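Local coordinates for dipeptide Epimerase (PDB 3JW7), which belongs to the mandelate racemase/muconate lactonizing enzyme family of the enolase superfamily and binds a magnesium ion in its barrel domain, at residues F79-I84 with A101-C106; A95-A100 with K264-G269; T157-V162 with R187-Q192; E212-P217 with V233-M238; T297-T302 with A328-G333. One frame throughout, in Å; residues are numbered along the deposited sequence.

Contact 1 (F79-I84 with A101-C106); sequences FNIEKI and AIDIAC
I84 and I102 meet through their CG2 methyls, 3.9 Å apart, where the start of helix 81-91 leans on helix 96-114. Their side chains cross at about a right angle, and in both isoleucines CG1 lies anti to the carbonyl carbon (chi1 -69° in I84, -65° in I102), which leaves the touching CG2 anti to the backbone N. One turn further along the second helix, C106 touches both isoleucines of 79-84: its SG stands 4.4 Å from I84 CG2 and its CB 4.3 Å from I81 CD1. I81 reaches out with CD1 alone, which also comes to 3.9 Å from D103 OD1, a methyl resting against a carboxylate oxygen. That carboxylate is held by others: H85 and the backbone N of H272 bond to OD1, and the backbone N of I271 to OD2. Behind I81 and I84, N80 caps the helix, its OD1 accepting from K83 N at 2.9 Å with the donor well above the carbonyl plane, which fixes the first turn that carries both isoleucines. I73 and L76 close over I84, Y107 and M110 extend the patch beside I81, and strand 24-38 touches C106 through I36, so helix 96-114 is packed between helix 81-91 and the N-terminal antiparallel sheet.

Contact 2 (A95-A100 with K264-G269); sequences APAAKA and KLMKCG. With TYR (tyrosine), chain J.
M266 folds its side chain against helix 96-114, whose first turn meets the short helix 265-268 almost backbone to backbone. From CB, CG runs anti to the carbonyl carbon (chi1 -62°), and bends at chi2 and chi3 turn the chain back toward the alanines. SD then lies 3.9 Å from A100 CB and 4.5 Å from A97 CB, and the terminal CE presses on A100 CB at 3.5 Å, a tight carbon pair. I104, one turn on, also touches M266. A100 CB meets both this methyl and L265 O. At the start of the helix the P96 ring turns its CB to two carbonyl oxygens, 3.3 Å from M266 O and also 3.3 Å from K267 O. G269, with positive phi after the short helix, brings its CA to 3.2 Å from P96 O in a nearly straight CA-H...O contact (166° at H), while K99 CB packs against the same glycine. From the N-cap position just before the short helix, K264 NZ reaches the bound tyrosine, bonding to its O at 3.2 Å and pairing with D240. Small residues, a proline and a glycine thus let two domains approach closely through carbonyls and C-H groups with no conventional hydrogen bond between the segments, next to a lysine that binds the ligand.

Contact 3 (T157-V162 with R187-Q192); sequences TLKIKV and RLDANQ. With MG (magnesium ion), chain L; TYR (tyrosine), chain J; ILE (isoleucine), chain I.
K161 and D189 run alongside each other and join in a salt bridge of 2.7 Å between K161 NZ and D189 OD2, the lysine meeting the carboxylate from well above its plane. The same NZ donates to N191 OD1 in the carbonyl plane, on a lone pair, and to O of the bound isoleucine. K159, fully extended with CG anti to the backbone N (chi1 175°), sends NZ to O of the bound tyrosine at 2.9 Å and to the carboxylates of E215 and D318. Metal bonding completes this polar face: D189 OD2 binds magnesium at 2.3 Å beside OXT of the bound tyrosine and water 2, with E215 and D240 as further ligands. D189 OD1 accepts from water 2 and from N191 N, an Asx turn, while N191 ND2 bonds to the same ligand OXT. Backbone bonds are those of a parallel pair, R187 N to L158 O, I160 N to R187 O, D189 N to I160 O and V162 N to D189 O. Among the packing contacts, T157 CG2 sits over the centre of one R187 guanidinium face, 3.5 Å above it, and E212 and D132 bind that group's nitrogens. On the other face of the sheet I160 CB meets L188 CD2 at 3.8 Å, beneath helix 166-180, which links the two strands in a beta-alpha-beta crossover; strands 128-135 and 211-215 flank the pair.

Contact 4 (E212-P217 with V233-M238); sequences ELVEQP and VNTTIM. With MG (magnesium ion), chain L.
M238 turns CG anti to its backbone N (chi1 -177°), runs on extended and bends at chi3, -71°, which lays SD beside E215 and swings CE toward L213. Neighbouring parallel strands 211-215 and 236-239 meet here, linked by helix 223-232 in a beta-alpha-beta unit of the TIM-type barrel of the enolase superfamily. E215 CG is 3.4 Å from M238 SD, and L213 CD2 rests 3.6 Å from M238 CE. The thioether thus lies along the stem of the metal-binding glutamate: E215 OE2 binds magnesium and accepts a hydrogen bond from N262, while OE1 has K159 as its partner. On the opposite face V214 CB meets I237 CD1 at 4.0 Å, and P217 CD touches I237 CG2 at 4.2 Å; helix 223-232 covers I237. T235 CG2 adds a methyl beside V214 CG2. Three backbone bonds knit the strands, V214 N to T236 O, M238 N to V214 O, and Q216 N to M238 O, the last carrying the pairing one residue past strand 211-215. Near E212 and T236 a water bridges the two backbones: water 3 donates to E212 O at 2.7 Å and accepts from T236 N at 3.0 Å.

Contact 5 (T297-T302 with A328-G333); sequences TTIGIT and APVTGG
T298 O is gripped twice from one residue: T302 OG1 donates to it at 2.7 Å and T302 N at 2.8 Å, the two arriving from opposite faces of the carbonyl plane. T302 OG1, placed anti to its carbonyl carbon (chi1 -60°), also accepts from V334 N, so it ties the first turn of helix 298-310 to the loop just beyond 328-333. Beside it G333 CA comes to 3.4 Å from T302 OG1; with no side chain, G333 can lie against T302 and T298. T298 carries the middle of the contact. Its CG2 lies 3.3 Å from G332 O and 3.7 Å from V330 CG1, while its OG1 faces P329 CD at 3.6 Å and, more distantly, A328 CB. V330 CG1 goes on to touch I299 CG1 at 4.2 Å, closing the apolar row. At the N-cap, T297 OG1 sits 3.4 Å from P329 CG, and its hydrogen bond is with E47, which also bonds to G300 N. E47 belongs to strand 43-48; Y45 of that strand touches I299 and V330, and I33 of strand 24-38 meets I299 and P329. The arrangement joins a barrel helix and a late loop of the C-terminal domain to the antiparallel sheet of the N-terminal domain, the two-domain architecture of the enolase superfamily.

In the fold
Contact 1 lies within the N-terminal domain, contacts 3, 4 and 5 within the barrel domain, and contact 2 joins the two. Contacts 1 and 2 share helix 96-114, with centres 12 Å apart; I104 of that helix packs on L265, M266 and, in contact 5, I299. Contacts 3 and 4, 10 Å apart between centres, sit on consecutive parallel strands of the barrel sheet, share magnesium and water 2, and are joined by an R187-E212 salt bridge. The chain between 95-100 and 264-269 contains these metal-binding strands. Contact 5 follows last, about 25 Å between centres from contact 3. Contacts 2 and 3 both reach the bound tyrosine, so the domain interface lies beside the metal and ligand site.

Contact 1 (F79-I84 with A101-C106)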
# COMPACT_ATOMS: atom_id res chain seq x y z
N PHE A 79 23.62 3.34 -0.00
CA PHE A 79 23.55 2.67 -1.30
C PHE A 79 23.74 1.16 -1.17
O PHE A 79 23.39 0.40 -2.07
CB PHE A 79 24.62 3.23 -2.25
CG PHE A 79 24.24 4.51 -2.91
CD1 PHE A 79 23.35 4.52 -3.98
CD2 PHE A 79 24.74 5.72 -2.44
CE1 PHE A 79 22.97 5.72 -4.58
CE2 PHE A 79 24.37 6.93 -3.03
CZ PHE A 79 23.48 6.93 -4.10
N ASN A 80 24.33 0.73 -0.06
CA ASN A 80 24.55 -0.70 0.18
C ASN A 80 23.24 -1.25 0.75
O ASN A 80 23.19 -1.73 1.89
CB ASN A 80 25.69 -0.92 1.18
CG ASN A 80 26.17 -2.36 1.22
OD1 ASN A 80 25.49 -3.27 0.73
ND2 ASN A 80 27.34 -2.58 1.80
N ILE A 81 22.19 -1.16 -0.05
CA ILE A 81 20.86 -1.62 0.35
C ILE A 81 20.85 -3.14 0.55
O ILE A 81 20.06 -3.67 1.33
CB ILE A 81 19.82 -1.19 -0.72
CG1 ILE A 81 18.40 -1.44 -0.20
CG2 ILE A 81 20.10 -1.90 -2.04
CD1 ILE A 81 18.02 -0.55 0.97
N GLU A 82 21.74 -3.83 -0.16
CA GLU A 82 21.89 -5.27 -0.04
C GLU A 82 22.34 -5.62 1.38
O GLU A 82 21.75 -6.48 2.03
CB GLU A 82 22.93 -5.78 -1.04
CG GLU A 82 22.46 -5.75 -2.49
CD GLU A 82 21.58 -6.94 -2.83
OE1 GLU A 82 22.11 -8.07 -2.95
OE2 GLU A 82 20.36 -6.74 -2.97
N LYS A 83 23.38 -4.95 1.86
CA LYS A 83 23.85 -5.24 3.21
C LYS A 83 22.86 -4.74 4.26
O LYS A 83 22.65 -5.40 5.29
CB LYS A 83 25.22 -4.60 3.46
CG LYS A 83 25.77 -4.87 4.85
CD LYS A 83 27.17 -4.29 5.01
CE LYS A 83 27.75 -4.63 6.37
NZ LYS A 83 29.17 -4.18 6.49
N ILE A 84 22.25 -3.59 4.02
CA ILE A 84 21.28 -3.05 4.97
C ILE A 84 20.14 -4.04 5.24
O ILE A 84 19.75 -4.24 6.39
CB ILE A 84 20.70 -1.70 4.47
CG1 ILE A 84 21.79 -0.63 4.53
CG2 ILE A 84 19.50 -1.29 5.33
CD1 ILE A 84 22.30 -0.35 5.92
N ALA A 101 10.69 1.28 7.15
CA ALA A 101 11.08 2.59 7.66
C ALA A 101 12.54 2.89 7.35
O ALA A 101 12.87 4.00 6.93
CB ALA A 101 10.82 2.67 9.18
N ILE A 102 13.41 1.91 7.56
CA ILE A 102 14.84 2.07 7.30
C ILE A 102 15.11 2.13 5.80
O ILE A 102 15.83 3.01 5.31
CB ILE A 102 15.64 0.88 7.90
CG1 ILE A 102 15.52 0.89 9.43
CG2 ILE A 102 17.09 0.93 7.45
CD1 ILE A 102 16.17 2.11 10.10
N ASP A 103 14.55 1.18 5.07
CA ASP A 103 14.70 1.07 3.62
C ASP A 103 14.29 2.37 2.91
O ASP A 103 15.03 2.89 2.07
CB ASP A 103 13.85 -0.12 3.13
CG ASP A 103 13.70 -0.17 1.62
OD1 ASP A 103 14.19 -1.15 0.99
OD2 ASP A 103 13.07 0.74 1.05
N ILE A 104 13.12 2.89 3.26
CA ILE A 104 12.64 4.12 2.62
C ILE A 104 13.60 5.30 2.83
O ILE A 104 13.86 6.06 1.90
CB ILE A 104 11.23 4.48 3.12
CG1 ILE A 104 10.24 3.43 2.61
CG2 ILE A 104 10.82 5.88 2.59
CD1 ILE A 104 8.84 3.53 3.19
N ALA A 105 14.12 5.44 4.04
CA ALA A 105 15.06 6.51 4.33
C ALA A 105 16.34 6.32 3.53
O ALA A 105 16.94 7.28 3.06
CB ALA A 105 15.38 6.56 5.83
N CYS A 106 16.78 5.07 3.36
CA CYS A 106 17.98 4.83 2.59
C CYS A 106 17.78 5.24 1.14
O CYS A 106 18.66 5.85 0.54
CB CYS A 106 18.41 3.36 2.66
SG CYS A 106 19.08 2.94 4.29

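Contact 2 (A95-A100 with K264-G269)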
# COMPACT_ATOMS: atom_id res chain seq x y z
N ALA A 95 9.34 -8.15 10.54
CA ALA A 95 9.04 -6.78 10.97
C ALA A 95 9.05 -5.87 9.74
O ALA A 95 9.84 -4.93 9.65
CB ALA A 95 10.08 -6.29 11.99
N PRO A 96 8.15 -6.13 8.77
CA PRO A 96 8.10 -5.31 7.56
C PRO A 96 7.93 -3.81 7.76
O PRO A 96 8.50 -3.02 7.01
CB PRO A 96 6.97 -5.96 6.75
CG PRO A 96 6.09 -6.58 7.80
CD PRO A 96 7.09 -7.15 8.77
N ALA A 97 7.18 -3.40 8.78
CA ALA A 97 7.00 -1.96 9.02
C ALA A 97 8.34 -1.34 9.40
O ALA A 97 8.71 -0.29 8.89
CB ALA A 97 5.96 -1.72 10.12
N ALA A 98 9.07 -2.00 10.30
CA ALA A 98 10.36 -1.48 10.76
C ALA A 98 11.41 -1.48 9.65
O ALA A 98 12.21 -0.55 9.53
CB ALA A 98 10.87 -2.30 11.95
N LYS A 99 11.41 -2.54 8.83
CA LYS A 99 12.37 -2.66 7.74
C LYS A 99 12.06 -1.63 6.65
O LYS A 99 12.97 -1.06 6.05
CB LYS A 99 12.35 -4.08 7.18
CG LYS A 99 12.77 -5.14 8.22
CD LYS A 99 12.86 -6.55 7.65
CE LYS A 99 13.18 -7.57 8.74
NZ LYS A 99 13.17 -8.99 8.26
N ALA A 100 10.77 -1.39 6.42
CA ALA A 100 10.37 -0.40 5.42
C ALA A 100 10.82 0.99 5.86
O ALA A 100 11.28 1.78 5.04
CB ALA A 100 8.85 -0.42 5.25
N LYS A 264 2.50 -3.69 -0.96
CA LYS A 264 2.53 -2.66 0.07
C LYS A 264 3.92 -2.61 0.69
O LYS A 264 4.45 -3.64 1.09
CB LYS A 264 1.53 -2.96 1.19
CG LYS A 264 0.06 -2.76 0.85
CD LYS A 264 -0.80 -2.92 2.11
CE LYS A 264 -2.29 -2.76 1.81
NZ LYS A 264 -2.76 -3.74 0.80
N LEU A 265 4.52 -1.43 0.77
CA LEU A 265 5.85 -1.32 1.36
C LEU A 265 5.81 -1.82 2.80
O LEU A 265 6.77 -2.41 3.29
CB LEU A 265 6.34 0.12 1.33
CG LEU A 265 6.53 0.71 -0.06
CD1 LEU A 265 7.17 2.09 0.07
CD2 LEU A 265 7.40 -0.21 -0.92
N MET A 266 4.68 -1.60 3.47
CA MET A 266 4.55 -2.03 4.86
C MET A 266 4.34 -3.54 5.02
O MET A 266 4.41 -4.05 6.13
CB MET A 266 3.42 -1.26 5.54
CG MET A 266 3.65 0.24 5.61
SD MET A 266 5.24 0.66 6.37
CE MET A 266 6.02 1.56 5.11
N LYS A 267 4.06 -4.24 3.92
CA LYS A 267 3.88 -5.70 3.97
C LYS A 267 5.19 -6.42 3.62
O LYS A 267 5.50 -7.47 4.19
CB LYS A 267 2.83 -6.18 2.96
CG LYS A 267 1.37 -6.03 3.37
CD LYS A 267 0.46 -6.84 2.43
CE LYS A 267 0.63 -6.41 0.97
NZ LYS A 267 -0.21 -7.20 0.01
N CYS A 268 5.95 -5.85 2.69
CA CYS A 268 7.19 -6.48 2.24
C CYS A 268 8.47 -5.95 2.85
O CYS A 268 9.55 -6.48 2.58
CB CYS A 268 7.29 -6.41 0.71
SG CYS A 268 7.41 -4.73 0.07
N GLY A 269 8.37 -4.89 3.64
CA GLY A 269 9.56 -4.35 4.26
C GLY A 269 10.39 -3.38 3.43
O GLY A 269 11.62 -3.34 3.57
N TYR J . -5.55 -0.52 2.85
CA TYR J . -5.72 -1.93 3.19
C TYR J . -6.12 -2.77 1.98
O TYR J . -5.64 -2.46 0.86
CB TYR J . -6.76 -2.07 4.31
CG TYR J . -6.38 -1.41 5.62
CD1 TYR J . -7.33 -0.70 6.36
CD2 TYR J . -5.10 -1.54 6.16
CE1 TYR J . -7.02 -0.13 7.59
CE2 TYR J . -4.78 -0.97 7.41
CZ TYR J . -5.75 -0.27 8.11
OH TYR J . -5.47 0.28 9.35
OXT TYR J . -6.89 -3.74 2.17

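Contact 3 (T157-V162 with R187-Q192)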
# COMPACT_ATOMS: atom_id res chain seq x y z
N THR A 157 -11.97 6.29 -10.32
CA THR A 157 -11.85 4.92 -9.83
C THR A 157 -12.09 4.89 -8.33
O THR A 157 -11.41 5.58 -7.58
CB THR A 157 -10.46 4.35 -10.10
OG1 THR A 157 -10.17 4.46 -11.50
CG2 THR A 157 -10.40 2.89 -9.66
N LEU A 158 -13.06 4.10 -7.91
CA LEU A 158 -13.40 3.98 -6.50
C LEU A 158 -13.14 2.56 -6.01
O LEU A 158 -13.50 1.59 -6.67
CB LEU A 158 -14.88 4.32 -6.28
CG LEU A 158 -15.36 5.65 -6.86
CD1 LEU A 158 -16.86 5.78 -6.63
CD2 LEU A 158 -14.60 6.81 -6.21
N LYS A 159 -12.51 2.44 -4.84
CA LYS A 159 -12.24 1.14 -4.24
C LYS A 159 -13.30 0.95 -3.17
O LYS A 159 -13.31 1.65 -2.16
CB LYS A 159 -10.83 1.12 -3.63
CG LYS A 159 -10.50 -0.16 -2.88
CD LYS A 159 -9.00 -0.28 -2.61
CE LYS A 159 -8.71 -1.35 -1.58
NZ LYS A 159 -7.26 -1.68 -1.47
N ILE A 160 -14.20 -0.00 -3.40
CA ILE A 160 -15.31 -0.27 -2.49
C ILE A 160 -15.04 -1.34 -1.45
O ILE A 160 -14.79 -2.50 -1.79
CB ILE A 160 -16.57 -0.71 -3.28
CG1 ILE A 160 -16.90 0.31 -4.37
CG2 ILE A 160 -17.74 -0.91 -2.34
CD1 ILE A 160 -18.08 -0.07 -5.26
N LYS A 161 -15.11 -0.96 -0.17
CA LYS A 161 -14.91 -1.93 0.90
C LYS A 161 -16.23 -2.65 1.20
O LYS A 161 -17.28 -2.03 1.34
CB LYS A 161 -14.42 -1.23 2.17
CG LYS A 161 -12.99 -0.68 2.09
CD LYS A 161 -11.97 -1.81 1.97
CE LYS A 161 -10.54 -1.26 1.93
NZ LYS A 161 -9.54 -2.38 1.86
N VAL A 162 -16.15 -3.97 1.30
CA VAL A 162 -17.32 -4.79 1.59
C VAL A 162 -16.89 -5.89 2.55
O VAL A 162 -15.72 -5.97 2.91
CB VAL A 162 -17.89 -5.45 0.30
CG1 VAL A 162 -18.38 -4.38 -0.65
CG2 VAL A 162 -16.82 -6.29 -0.37
N ARG A 187 -13.62 -1.12 -8.10
CA ARG A 187 -12.89 -2.31 -7.70
C ARG A 187 -13.39 -2.60 -6.29
O ARG A 187 -13.67 -1.67 -5.53
CB ARG A 187 -11.37 -2.08 -7.74
CG ARG A 187 -10.87 -0.87 -6.98
CD ARG A 187 -9.37 -0.64 -7.22
NE ARG A 187 -9.03 -0.50 -8.64
CZ ARG A 187 -8.07 0.29 -9.11
NH1 ARG A 187 -7.35 1.05 -8.29
NH2 ARG A 187 -7.83 0.34 -10.41
N LEU A 188 -13.54 -3.88 -5.96
CA LEU A 188 -14.05 -4.28 -4.65
C LEU A 188 -12.96 -4.90 -3.80
O LEU A 188 -12.01 -5.46 -4.32
CB LEU A 188 -15.16 -5.33 -4.81
CG LEU A 188 -16.27 -5.07 -5.83
CD1 LEU A 188 -17.29 -6.20 -5.73
CD2 LEU A 188 -16.95 -3.72 -5.56
N ASP A 189 -13.12 -4.80 -2.48
CA ASP A 189 -12.15 -5.37 -1.55
C ASP A 189 -12.93 -5.93 -0.37
O ASP A 189 -13.51 -5.17 0.41
CB ASP A 189 -11.18 -4.30 -1.08
CG ASP A 189 -10.02 -4.88 -0.28
OD1 ASP A 189 -10.14 -6.02 0.20
OD2 ASP A 189 -9.00 -4.17 -0.13
N ALA A 190 -12.93 -7.25 -0.24
CA ALA A 190 -13.65 -7.93 0.83
C ALA A 190 -12.82 -8.19 2.07
O ALA A 190 -13.34 -8.65 3.09
CB ALA A 190 -14.21 -9.25 0.30
N ASN A 191 -11.52 -7.90 1.99
CA ASN A 191 -10.61 -8.11 3.11
C ASN A 191 -10.80 -9.45 3.83
O ASN A 191 -10.99 -9.50 5.05
CB ASN A 191 -10.69 -6.94 4.11
CG ASN A 191 -9.95 -5.70 3.63
OD1 ASN A 191 -10.56 -4.67 3.34
ND2 ASN A 191 -8.63 -5.80 3.52
N GLN A 192 -10.75 -10.53 3.04
CA GLN A 192 -10.85 -11.90 3.54
C GLN A 192 -12.19 -12.34 4.12
O GLN A 192 -12.27 -13.42 4.71
CB GLN A 192 -9.78 -12.14 4.62
CG GLN A 192 -8.39 -11.63 4.29
CD GLN A 192 -7.46 -11.75 5.47
OE1 GLN A 192 -7.18 -12.86 5.93
NE2 GLN A 192 -6.98 -10.62 5.98
MG MG L . -6.79 -4.85 0.11
N TYR J . -5.55 -0.52 2.85
CA TYR J . -5.72 -1.93 3.19
C TYR J . -6.12 -2.77 1.98
O TYR J . -5.64 -2.46 0.86
CB TYR J . -6.76 -2.07 4.31
CG TYR J . -6.38 -1.41 5.62
CD1 TYR J . -7.33 -0.70 6.36
CD2 TYR J . -5.10 -1.54 6.16
CE1 TYR J . -7.02 -0.13 7.59
CE2 TYR J . -4.78 -0.97 7.41
CZ TYR J . -5.75 -0.27 8.11
OH TYR J . -5.47 0.28 9.35
OXT TYR J . -6.89 -3.74 2.17
N ILE I . -6.79 2.16 0.74
CA ILE I . -6.14 1.66 1.99
C ILE I . -6.50 0.21 2.26
O ILE I . -7.60 -0.24 1.93
CB ILE I . -6.57 2.48 3.24
CG1 ILE I . -8.10 2.55 3.30
CG2 ILE I . -5.92 3.86 3.21
CD1 ILE I . -8.65 3.03 4.64
O HOH W 1 -13.29 -4.67 3.83
O HOH W 2 -7.69 -7.07 0.53

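Contact 4 (E212-P217 with V233-M238)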
# COMPACT_ATOMS: atom_id res chain seq x y z
N GLU A 212 -14.40 -4.00 -11.86
CA GLU A 212 -13.05 -4.07 -12.42
C GLU A 212 -12.26 -5.26 -11.88
O GLU A 212 -11.65 -6.01 -12.64
CB GLU A 212 -12.27 -2.79 -12.12
CG GLU A 212 -10.81 -2.88 -12.53
CD GLU A 212 -9.95 -1.79 -11.93
OE1 GLU A 212 -10.21 -1.40 -10.78
OE2 GLU A 212 -9.01 -1.34 -12.62
N LEU A 213 -12.29 -5.44 -10.57
CA LEU A 213 -11.58 -6.53 -9.94
C LEU A 213 -12.07 -6.67 -8.51
O LEU A 213 -12.78 -5.80 -8.01
CB LEU A 213 -10.06 -6.25 -9.94
CG LEU A 213 -9.55 -5.02 -9.16
CD1 LEU A 213 -9.46 -5.33 -7.66
CD2 LEU A 213 -8.17 -4.64 -9.69
N VAL A 214 -11.70 -7.78 -7.88
CA VAL A 214 -12.05 -8.03 -6.50
C VAL A 214 -10.78 -8.41 -5.76
O VAL A 214 -10.05 -9.32 -6.16
CB VAL A 214 -13.07 -9.19 -6.36
CG1 VAL A 214 -13.40 -9.40 -4.88
CG2 VAL A 214 -14.34 -8.87 -7.15
N GLU A 215 -10.53 -7.70 -4.66
CA GLU A 215 -9.36 -7.92 -3.83
C GLU A 215 -9.63 -8.89 -2.68
O GLU A 215 -10.67 -8.80 -2.02
CB GLU A 215 -8.90 -6.60 -3.22
CG GLU A 215 -7.64 -6.03 -3.78
CD GLU A 215 -7.22 -4.75 -3.07
OE1 GLU A 215 -7.77 -3.68 -3.39
OE2 GLU A 215 -6.35 -4.82 -2.18
N GLN A 216 -8.67 -9.79 -2.45
CA GLN A 216 -8.68 -10.77 -1.37
C GLN A 216 -10.07 -11.14 -0.84
O GLN A 216 -10.42 -10.80 0.29
CB GLN A 216 -7.83 -10.23 -0.21
CG GLN A 216 -7.42 -11.27 0.82
CD GLN A 216 -6.41 -12.25 0.28
OE1 GLN A 216 -5.46 -11.88 -0.42
NE2 GLN A 216 -6.59 -13.52 0.60
N PRO A 217 -10.86 -11.88 -1.63
CA PRO A 217 -12.20 -12.27 -1.19
C PRO A 217 -12.24 -13.26 -0.03
O PRO A 217 -13.20 -13.27 0.75
CB PRO A 217 -12.83 -12.82 -2.47
CG PRO A 217 -11.66 -13.37 -3.22
CD PRO A 217 -10.61 -12.29 -3.02
N VAL A 233 -14.48 -17.36 -11.87
CA VAL A 233 -15.08 -16.14 -12.41
C VAL A 233 -14.16 -15.48 -13.42
O VAL A 233 -12.94 -15.62 -13.33
CB VAL A 233 -15.39 -15.13 -11.28
CG1 VAL A 233 -16.38 -15.73 -10.29
CG2 VAL A 233 -14.10 -14.72 -10.57
N ASN A 234 -14.73 -14.76 -14.39
CA ASN A 234 -13.91 -14.07 -15.38
C ASN A 234 -13.36 -12.78 -14.78
O ASN A 234 -12.39 -12.21 -15.28
CB ASN A 234 -14.70 -13.75 -16.65
CG ASN A 234 -13.86 -13.03 -17.69
OD1 ASN A 234 -13.83 -11.80 -17.74
ND2 ASN A 234 -13.15 -13.80 -18.51
N THR A 235 -13.99 -12.34 -13.70
CA THR A 235 -13.57 -11.12 -13.01
C THR A 235 -12.14 -11.26 -12.49
O THR A 235 -11.74 -12.32 -12.02
CB THR A 235 -14.51 -10.81 -11.83
OG1 THR A 235 -15.84 -10.59 -12.32
CG2 THR A 235 -14.05 -9.57 -11.08
N THR A 236 -11.38 -10.18 -12.59
CA THR A 236 -10.00 -10.18 -12.12
C THR A 236 -9.94 -10.30 -10.60
O THR A 236 -10.63 -9.57 -9.90
CB THR A 236 -9.30 -8.89 -12.56
OG1 THR A 236 -9.29 -8.83 -14.00
CG2 THR A 236 -7.88 -8.83 -12.04
N ILE A 237 -9.13 -11.24 -10.11
CA ILE A 237 -8.97 -11.45 -8.67
C ILE A 237 -7.57 -11.00 -8.24
O ILE A 237 -6.57 -11.37 -8.86
CB ILE A 237 -9.17 -12.95 -8.29
CG1 ILE A 237 -10.58 -13.40 -8.69
CG2 ILE A 237 -8.97 -13.15 -6.79
CD1 ILE A 237 -11.69 -12.52 -8.12
N MET A 238 -7.51 -10.18 -7.19
CA MET A 238 -6.24 -9.66 -6.69
C MET A 238 -5.91 -10.19 -5.31
O MET A 238 -6.79 -10.27 -4.44
CB MET A 238 -6.28 -8.13 -6.63
CG MET A 238 -4.96 -7.48 -6.19
SD MET A 238 -5.08 -5.70 -6.00
CE MET A 238 -5.21 -5.19 -7.71
MG MG L . -6.79 -4.85 0.11
O HOH W 3 -12.76 -7.98 -14.18
O HOH W 4 -10.19 -5.59 -14.97
O HOH W 2 -7.69 -7.07 0.53

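Contact 5 (T297-T302 with A328-G333)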
# COMPACT_ATOMS: atom_id res chain seq x y z
N THR A 297 1.55 7.64 6.45
CA THR A 297 1.27 9.01 6.05
C THR A 297 2.13 9.50 4.90
O THR A 297 2.53 8.72 4.04
CB THR A 297 1.43 9.95 7.28
OG1 THR A 297 2.79 9.96 7.73
CG2 THR A 297 0.54 9.46 8.43
N THR A 298 2.41 10.80 4.89
CA THR A 298 3.19 11.41 3.82
C THR A 298 4.41 10.63 3.33
O THR A 298 4.56 10.39 2.13
CB THR A 298 3.67 12.81 4.25
OG1 THR A 298 2.58 13.53 4.83
CG2 THR A 298 4.18 13.59 3.03
N ILE A 299 5.28 10.23 4.24
CA ILE A 299 6.48 9.51 3.84
C ILE A 299 6.22 8.18 3.14
O ILE A 299 6.71 7.95 2.03
CB ILE A 299 7.41 9.29 5.05
CG1 ILE A 299 7.84 10.65 5.60
CG2 ILE A 299 8.64 8.49 4.65
CD1 ILE A 299 8.48 10.59 6.98
N GLY A 300 5.43 7.32 3.78
CA GLY A 300 5.13 6.03 3.19
C GLY A 300 4.46 6.14 1.84
O GLY A 300 4.81 5.44 0.88
N ILE A 301 3.48 7.03 1.75
CA ILE A 301 2.75 7.24 0.51
C ILE A 301 3.65 7.83 -0.57
O ILE A 301 3.57 7.44 -1.73
CB ILE A 301 1.53 8.17 0.73
CG1 ILE A 301 0.50 7.50 1.64
CG2 ILE A 301 0.89 8.52 -0.62
CD1 ILE A 301 -0.20 6.32 0.99
N THR A 302 4.50 8.77 -0.20
CA THR A 302 5.38 9.37 -1.21
C THR A 302 6.34 8.33 -1.79
O THR A 302 6.53 8.27 -3.00
CB THR A 302 6.17 10.57 -0.62
OG1 THR A 302 5.24 11.56 -0.16
CG2 THR A 302 7.09 11.19 -1.68
N ALA A 328 -0.38 16.78 8.37
CA ALA A 328 0.79 16.19 7.72
C ALA A 328 1.97 16.27 8.69
O ALA A 328 2.28 17.35 9.21
CB ALA A 328 1.12 16.94 6.43
N PRO A 329 2.64 15.15 8.95
CA PRO A 329 3.78 15.12 9.87
C PRO A 329 5.08 15.72 9.33
O PRO A 329 6.01 15.99 10.10
CB PRO A 329 3.93 13.64 10.17
CG PRO A 329 3.61 13.02 8.85
CD PRO A 329 2.38 13.80 8.41
N VAL A 330 5.13 15.94 8.03
CA VAL A 330 6.33 16.47 7.41
C VAL A 330 5.98 17.42 6.26
O VAL A 330 4.82 17.57 5.91
CB VAL A 330 7.18 15.30 6.89
CG1 VAL A 330 6.51 14.68 5.66
CG2 VAL A 330 8.57 15.75 6.61
N THR A 331 7.00 18.07 5.69
CA THR A 331 6.79 19.00 4.59
C THR A 331 7.14 18.37 3.24
O THR A 331 8.07 17.56 3.15
CB THR A 331 7.62 20.28 4.80
OG1 THR A 331 7.18 20.94 6.00
CG2 THR A 331 7.48 21.24 3.62
N GLY A 332 6.39 18.73 2.21
CA GLY A 332 6.63 18.19 0.88
C GLY A 332 6.01 16.82 0.67
O GLY A 332 5.24 16.34 1.51
N GLY A 333 6.33 16.19 -0.45
CA GLY A 333 5.79 14.87 -0.74
C GLY A 333 4.33 14.93 -1.14
O GLY A 333 3.80 16.02 -1.42